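Local structure of putative alpha-L-fucosidase (Bacteroides thetaiotaomicron, 3EYP) at residues 196-207 with 221-232. The protein probably hydrolyses alpha-L-fucosidic linkages, using a TIM-barrel-type catalytic domain followed by an F5/8 type C domain. Numbering follows the deposited sequence.
Sequences GTKNSYPFADVR and WATTDSVAIRDE
Tyr201 and Ile229 centre a mixed apolar and polar contact in the alpha-L-fucosidase domain, where the loop leaving parallel-sheet strand 193-195 packs on helix 226-230 and, through Arg207, reaches the segment before strand 223-224. With chi1 at -68°, Ile229 turns CG2 opposite its backbone N and against CB of Tyr201, 3.5 Å away, while CD1 of Ile229 lies 3.8 Å from CB of Arg207; Leu239 and Ile250 also touch this isoleucine. The Tyr201 ring runs beside the Arg230 chain in the same direction, CE2 lying 3.6 Å from Arg230 CD. It is the aliphatic part of the arginine, CB, CG and CD, that meets CD2 and CE2 of the ring. Ring and guanidinium planes stand 84° apart, and NE and NH1 of that guanidinium grip the Asp231 carboxylate side-on.

Arg207 extends from CG to NE and directs NH1 and NH2 end-on at one atom, Trp221 O, at 3.0 and 2.9 Å respectively. The oxygen lies 4° out of the guanidinium plane, Thr224 CB sits over one face, and NH1 also bonds Ile250 O. A leucine in place of Arg207 would probably leave Trp221 O without both these donors and Ile250 O without its NH1 partner.

At the helix end, Lys198 N bonds weakly to Ile229 O and donates to a water that in turn donates to Glu232 OE2, an oxygen also hydrogen-bonded to a glycerol. Lys198 NZ, held by Gly167 O and Asp171, lies 4.3 Å from Glu232 OE1, beyond a salt bridge. The chemistry thus implies an apolar core at Ile229, joined by one weak backbone bond, a water bridge and a two-nitrogen arginine grip.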
ATOM      1  N   GLY A 196      11.695   2.458   1.069  1.00 41.00           N
ATOM      2  CA  GLY A 196      12.925   3.267   1.155  1.00 42.55           C
ATOM      3  C   GLY A 196      12.737   4.679   0.644  1.00 42.85           C
ATOM      4  O   GLY A 196      12.002   4.947  -0.305  1.00 44.40           O
ATOM      5  N   THR A 197      13.378   5.579   1.341  1.00 43.32           N
ATOM      6  CA  THR A 197      13.309   6.997   1.045  1.00 43.23           C
ATOM      7  C   THR A 197      14.718   7.557   0.991  1.00 43.27           C
ATOM      8  O   THR A 197      15.676   7.009   1.548  1.00 43.50           O
ATOM      9  CB  THR A 197      12.564   7.720   2.150  1.00 44.38           C
ATOM     10  OG1 THR A 197      13.128   7.309   3.426  1.00 46.58           O
ATOM     11  CG2 THR A 197      11.044   7.407   2.073  1.00 42.84           C
ATOM     12  N   LYS A 198      14.811   8.659   0.292  1.00 44.06           N
ATOM     13  CA  LYS A 198      16.029   9.462   0.251  1.00 43.78           C
ATOM     14  C   LYS A 198      17.246   8.621  -0.097  1.00 43.75           C
ATOM     15  O   LYS A 198      17.287   7.954  -1.180  1.00 43.60           O
ATOM     16  CB  LYS A 198      16.138  10.277   1.544  1.00 44.23           C
ATOM     17  CG  LYS A 198      15.210  11.468   1.536  1.00 45.98           C
ATOM     18  CD  LYS A 198      15.092  12.187   2.919  1.00 46.19           C
ATOM     19  CE  LYS A 198      14.012  13.202   2.959  1.00 47.69           C
ATOM     20  NZ  LYS A 198      13.986  13.807   4.309  1.00 43.99           N
ATOM     21  N   ASN A 199      18.262   8.617   0.771  1.00 42.97           N
ATOM     22  CA  ASN A 199      19.533   7.993   0.371  1.00 43.35           C
ATOM     23  C   ASN A 199      19.552   6.482   0.332  1.00 41.97           C
ATOM     24  O   ASN A 199      20.531   5.894  -0.064  1.00 43.71           O
ATOM     25  CB  ASN A 199      20.722   8.563   1.150  1.00 44.50           C
ATOM     26  CG  ASN A 199      20.897  10.051   0.888  1.00 47.01           C
ATOM     27  OD1 ASN A 199      20.752  10.510  -0.262  1.00 45.28           O
ATOM     28  ND2 ASN A 199      21.172  10.823   1.954  1.00 44.97           N
ATOM     29  N   SER A 200      18.420   5.884   0.675  1.00 41.96           N
ATOM     30  CA  SER A 200      18.240   4.402   0.580  1.00 42.48           C
ATOM     31  C   SER A 200      17.761   3.950  -0.773  1.00 42.02           C
ATOM     32  O   SER A 200      17.469   2.766  -0.970  1.00 41.51           O
ATOM     33  CB  SER A 200      17.234   3.889   1.602  1.00 41.93           C
ATOM     34  OG  SER A 200      15.902   4.359   1.338  1.00 40.80           O
ATOM     35  N   TYR A 201      17.638   4.923  -1.676  1.00 41.79           N
ATOM     36  CA  TYR A 201      17.001   4.712  -3.003  1.00 43.40           C
ATOM     37  C   TYR A 201      17.447   3.474  -3.789  1.00 43.71           C
ATOM     38  O   TYR A 201      16.623   2.847  -4.425  1.00 45.28           O
ATOM     39  CB  TYR A 201      17.048   5.979  -3.896  1.00 43.02           C
ATOM     40  CG  TYR A 201      18.444   6.321  -4.318  1.00 42.88           C
ATOM     41  CD1 TYR A 201      18.967   5.823  -5.506  1.00 42.18           C
ATOM     42  CD2 TYR A 201      19.280   7.041  -3.495  1.00 45.03           C
ATOM     43  CE1 TYR A 201      20.235   6.101  -5.882  1.00 45.14           C
ATOM     44  CE2 TYR A 201      20.583   7.334  -3.876  1.00 46.03           C
ATOM     45  CZ  TYR A 201      21.047   6.864  -5.073  1.00 47.17           C
ATOM     46  OH  TYR A 201      22.354   7.137  -5.454  1.00 48.20           O
ATOM     47  N   PRO A 202      18.707   3.046  -3.668  1.00 44.17           N
ATOM     48  CA  PRO A 202      19.072   1.865  -4.438  1.00 43.57           C
ATOM     49  C   PRO A 202      18.607   0.564  -3.853  1.00 43.69           C
ATOM     50  O   PRO A 202      18.750  -0.480  -4.478  1.00 41.73           O
ATOM     51  CB  PRO A 202      20.603   1.863  -4.406  1.00 44.83           C
ATOM     52  CG  PRO A 202      21.026   2.917  -3.541  1.00 44.32           C
ATOM     53  CD  PRO A 202      19.872   3.749  -3.112  1.00 43.09           C
ATOM     54  N   PHE A 203      18.076   0.640  -2.633  1.00 42.85           N
ATOM     55  CA  PHE A 203      17.692  -0.535  -1.902  1.00 42.81           C
ATOM     56  C   PHE A 203      16.177  -0.695  -1.766  1.00 43.60           C
ATOM     57  O   PHE A 203      15.661  -1.703  -1.286  1.00 43.93           O
ATOM     58  CB  PHE A 203      18.366  -0.513  -0.539  1.00 43.56           C
ATOM     59  CG  PHE A 203      19.819  -0.187  -0.612  1.00 43.95           C
ATOM     60  CD1 PHE A 203      20.683  -1.041  -1.297  1.00 43.41           C
ATOM     61  CD2 PHE A 203      20.336   0.940  -0.006  1.00 41.65           C
ATOM     62  CE1 PHE A 203      22.048  -0.770  -1.333  1.00 46.53           C
ATOM     63  CE2 PHE A 203      21.702   1.235  -0.082  1.00 44.26           C
ATOM     64  CZ  PHE A 203      22.544   0.388  -0.749  1.00 44.00           C
ATOM     65  N   ALA A 204      15.475   0.340  -2.151  1.00 42.37           N
ATOM     66  CA  ALA A 204      14.028   0.375  -1.993  1.00 42.43           C
ATOM     67  C   ALA A 204      13.369  -0.624  -2.927  1.00 41.56           C
ATOM     68  O   ALA A 204      13.735  -0.727  -4.110  1.00 42.07           O
ATOM     69  CB  ALA A 204      13.519   1.811  -2.320  1.00 42.43           C
ATOM     70  N   ASP A 205      12.378  -1.311  -2.395  1.00 40.77           N
ATOM     71  CA  ASP A 205      11.468  -2.165  -3.160  1.00 40.66           C
ATOM     72  C   ASP A 205      10.252  -1.356  -3.575  1.00 38.90           C
ATOM     73  O   ASP A 205       9.686  -1.534  -4.670  1.00 38.19           O
ATOM     74  CB  ASP A 205      11.048  -3.388  -2.364  1.00 40.44           C
ATOM     75  CG  ASP A 205      12.189  -4.333  -2.144  1.00 43.50           C
ATOM     76  OD1 ASP A 205      12.869  -4.722  -3.112  1.00 42.03           O
ATOM     77  OD2 ASP A 205      12.387  -4.698  -1.004  1.00 41.46           O
ATOM     78  N   VAL A 206       9.848  -0.501  -2.657  1.00 38.91           N
ATOM     79  CA  VAL A 206       8.694   0.405  -2.858  1.00 38.50           C
ATOM     80  C   VAL A 206       9.043   1.810  -2.423  1.00 40.11           C
ATOM     81  O   VAL A 206       9.924   2.032  -1.562  1.00 40.82           O
ATOM     82  CB  VAL A 206       7.422  -0.147  -2.194  1.00 37.83           C
ATOM     83  CG1 VAL A 206       7.165  -1.613  -2.676  1.00 38.17           C
ATOM     84  CG2 VAL A 206       7.502  -0.106  -0.625  1.00 37.87           C
ATOM     85  N   ARG A 207       8.338   2.765  -3.017  1.00 39.46           N
ATOM     86  CA  ARG A 207       8.586   4.171  -2.756  1.00 39.36           C
ATOM     87  C   ARG A 207       7.440   4.882  -2.085  1.00 39.92           C
ATOM     88  O   ARG A 207       6.282   4.455  -2.131  1.00 37.22           O
ATOM     89  CB  ARG A 207       8.850   4.898  -4.108  1.00 40.37           C
ATOM     90  CG  ARG A 207       7.629   4.961  -5.072  1.00 39.60           C
ATOM     91  CD  ARG A 207       7.943   5.756  -6.398  1.00 38.20           C
ATOM     92  NE  ARG A 207       6.736   6.256  -7.060  1.00 39.49           N
ATOM     93  CZ  ARG A 207       6.180   5.727  -8.155  1.00 40.17           C
ATOM     94  NH1 ARG A 207       6.628   4.589  -8.655  1.00 40.41           N
ATOM     95  NH2 ARG A 207       5.077   6.262  -8.678  1.00 36.51           N
ATOM     96  N   TRP A 221       2.561   5.342 -12.323  1.00 41.24           N
ATOM     97  CA  TRP A 221       3.365   4.231 -12.842  1.00 41.24           C
ATOM     98  C   TRP A 221       4.166   3.574 -11.729  1.00 41.38           C
ATOM     99  O   TRP A 221       4.520   4.220 -10.712  1.00 39.08           O
ATOM    100  CB  TRP A 221       4.313   4.687 -13.956  1.00 42.19           C
ATOM    101  CG  TRP A 221       3.657   5.535 -14.978  1.00 42.65           C
ATOM    102  CD1 TRP A 221       3.681   6.893 -15.027  1.00 39.75           C
ATOM    103  CD2 TRP A 221       2.819   5.109 -16.067  1.00 43.89           C
ATOM    104  NE1 TRP A 221       2.935   7.335 -16.084  1.00 43.94           N
ATOM    105  CE2 TRP A 221       2.408   6.270 -16.748  1.00 41.48           C
ATOM    106  CE3 TRP A 221       2.404   3.870 -16.553  1.00 44.11           C
ATOM    107  CZ2 TRP A 221       1.572   6.226 -17.863  1.00 44.28           C
ATOM    108  CZ3 TRP A 221       1.570   3.833 -17.686  1.00 42.80           C
ATOM    109  CH2 TRP A 221       1.178   4.991 -18.319  1.00 43.20           C
ATOM    110  N   ALA A 222       4.446   2.280 -11.919  1.00 40.63           N
ATOM    111  CA  ALA A 222       5.188   1.541 -10.923  1.00 39.15           C
ATOM    112  C   ALA A 222       6.646   1.903 -11.020  1.00 38.06           C
ATOM    113  O   ALA A 222       7.431   1.656 -10.094  1.00 37.99           O
ATOM    114  CB  ALA A 222       5.005   0.037 -11.104  1.00 38.63           C
ATOM    115  N   THR A 223       7.012   2.360 -12.214  1.00 38.63           N
ATOM    116  CA  THR A 223       8.353   2.850 -12.528  1.00 38.83           C
ATOM    117  C   THR A 223       8.505   4.342 -12.276  1.00 38.85           C
ATOM    118  O   THR A 223       7.563   5.149 -12.443  1.00 38.57           O
ATOM    119  CB  THR A 223       8.737   2.577 -14.043  1.00 39.56           C
ATOM    120  OG1 THR A 223       7.694   3.048 -14.935  1.00 39.16           O
ATOM    121  CG2 THR A 223       8.982   1.111 -14.276  1.00 36.56           C
ATOM    122  N   THR A 224       9.738   4.696 -11.953  1.00 39.20           N
ATOM    123  CA  THR A 224      10.171   6.081 -11.824  1.00 40.68           C
ATOM    124  C   THR A 224      11.692   6.123 -11.818  1.00 41.32           C
ATOM    125  O   THR A 224      12.344   5.085 -11.754  1.00 43.27           O
ATOM    126  CB  THR A 224       9.571   6.836 -10.541  1.00 41.44           C
ATOM    127  OG1 THR A 224       9.625   8.256 -10.754  1.00 41.38           O
ATOM    128  CG2 THR A 224      10.288   6.485  -9.206  1.00 42.08           C
ATOM    129  N   ASP A 225      12.236   7.315 -11.834  1.00 40.84           N
ATOM    130  CA  ASP A 225      13.697   7.479 -11.790  1.00 42.31           C
ATOM    131  C   ASP A 225      14.124   7.396 -10.329  1.00 44.00           C
ATOM    132  O   ASP A 225      13.473   7.966  -9.464  1.00 44.73           O
ATOM    133  CB  ASP A 225      14.142   8.806 -12.385  1.00 40.40           C
ATOM    134  CG  ASP A 225      14.191   8.790 -13.935  1.00 44.32           C
ATOM    135  OD1 ASP A 225      14.077   7.702 -14.543  1.00 37.36           O
ATOM    136  OD2 ASP A 225      14.289   9.904 -14.543  1.00 42.32           O
ATOM    137  N   SER A 226      15.222   6.707 -10.054  1.00 45.66           N
ATOM    138  CA  SER A 226      15.602   6.509  -8.651  1.00 47.65           C
ATOM    139  C   SER A 226      16.006   7.804  -7.976  1.00 47.68           C
ATOM    140  O   SER A 226      15.999   7.910  -6.738  1.00 48.98           O
ATOM    141  CB  SER A 226      16.686   5.462  -8.503  1.00 47.85           C
ATOM    142  OG  SER A 226      17.902   5.990  -8.920  1.00 50.51           O
ATOM    143  N   VAL A 227      16.314   8.798  -8.796  1.00 47.38           N
ATOM    144  CA  VAL A 227      16.688  10.152  -8.285  1.00 46.52           C
ATOM    145  C   VAL A 227      15.509  10.845  -7.612  1.00 45.64           C
ATOM    146  O   VAL A 227      15.672  11.679  -6.692  1.00 44.80           O
ATOM    147  CB  VAL A 227      17.351  11.027  -9.387  1.00 47.44           C
ATOM    148  CG1 VAL A 227      16.313  11.508 -10.423  1.00 47.77           C
ATOM    149  CG2 VAL A 227      18.123  12.198  -8.773  1.00 48.02           C
ATOM    150  N   ALA A 228      14.316  10.421  -7.995  1.00 42.90           N
ATOM    151  CA  ALA A 228      13.118  11.012  -7.417  1.00 42.93           C
ATOM    152  C   ALA A 228      13.046  10.633  -5.960  1.00 43.50           C
ATOM    153  O   ALA A 228      12.643  11.411  -5.147  1.00 43.17           O
ATOM    154  CB  ALA A 228      11.830  10.600  -8.147  1.00 42.65           C
ATOM    155  N   ILE A 229      13.418   9.396  -5.647  1.00 43.09           N
ATOM    156  CA  ILE A 229      13.380   8.946  -4.277  1.00 43.67           C
ATOM    157  C   ILE A 229      14.419   9.725  -3.485  1.00 43.97           C
ATOM    158  O   ILE A 229      14.163  10.247  -2.390  1.00 44.46           O
ATOM    159  CB  ILE A 229      13.599   7.416  -4.176  1.00 42.99           C
ATOM    160  CG1 ILE A 229      12.373   6.739  -4.806  1.00 44.40           C
ATOM    161  CG2 ILE A 229      13.874   7.003  -2.683  1.00 43.94           C
ATOM    162  CD1 ILE A 229      12.519   5.249  -5.126  1.00 45.39           C
ATOM    163  N   ARG A 230      15.575   9.823  -4.106  1.00 45.19           N
ATOM    164  CA  ARG A 230      16.749  10.440  -3.487  1.00 46.43           C
ATOM    165  C   ARG A 230      16.460  11.887  -3.119  1.00 47.57           C
ATOM    166  O   ARG A 230      16.642  12.292  -1.990  1.00 47.45           O
ATOM    167  CB  ARG A 230      17.986  10.376  -4.376  1.00 45.48           C
ATOM    168  CG  ARG A 230      19.279  10.716  -3.604  1.00 45.85           C
ATOM    169  CD  ARG A 230      20.389  10.897  -4.553  1.00 47.07           C
ATOM    170  NE  ARG A 230      20.238  12.142  -5.318  1.00 48.92           N
ATOM    171  CZ  ARG A 230      20.977  12.442  -6.380  1.00 53.02           C
ATOM    172  NH1 ARG A 230      20.791  13.571  -7.022  1.00 50.35           N
ATOM    173  NH2 ARG A 230      21.927  11.594  -6.777  1.00 55.46           N
ATOM    174  N   ASP A 231      16.013  12.627  -4.113  1.00 48.50           N
ATOM    175  CA  ASP A 231      15.688  14.060  -3.988  1.00 49.83           C
ATOM    176  C   ASP A 231      14.201  14.328  -3.773  1.00 50.36           C
ATOM    177  O   ASP A 231      13.581  15.215  -4.337  1.00 52.31           O
ATOM    178  CB  ASP A 231      16.199  14.812  -5.220  1.00 49.11           C
ATOM    179  CG  ASP A 231      17.718  14.728  -5.373  1.00 51.24           C
ATOM    180  OD1 ASP A 231      18.438  14.386  -4.419  1.00 47.27           O
ATOM    181  OD2 ASP A 231      18.212  14.981  -6.488  1.00 53.59           O
ATOM    182  N   GLU A 232      13.651  13.503  -2.920  1.00 52.28           N
ATOM    183  CA  GLU A 232      12.224  13.517  -2.507  1.00 52.21           C
ATOM    184  C   GLU A 232      11.491  14.866  -2.716  1.00 52.35           C
ATOM    185  O   GLU A 232      10.572  15.029  -3.543  1.00 51.55           O
ATOM    186  CB  GLU A 232      12.161  13.115  -1.019  1.00 52.72           C
ATOM    187  CG  GLU A 232      10.898  12.409  -0.608  1.00 55.15           C
ATOM    188  CD  GLU A 232      10.863  12.023   0.872  1.00 53.82           C
ATOM    189  OE1 GLU A 232      10.619  12.930   1.707  1.00 52.18           O
ATOM    190  OE2 GLU A 232      11.000  10.807   1.167  1.00 54.15           O
TER
HETATM  191  O   HOH W   1      11.994   9.328  -0.929  1.00 41.49           O
HETATM  192  O   HOH W   2      18.812  12.545  -0.452  1.00 60.05           O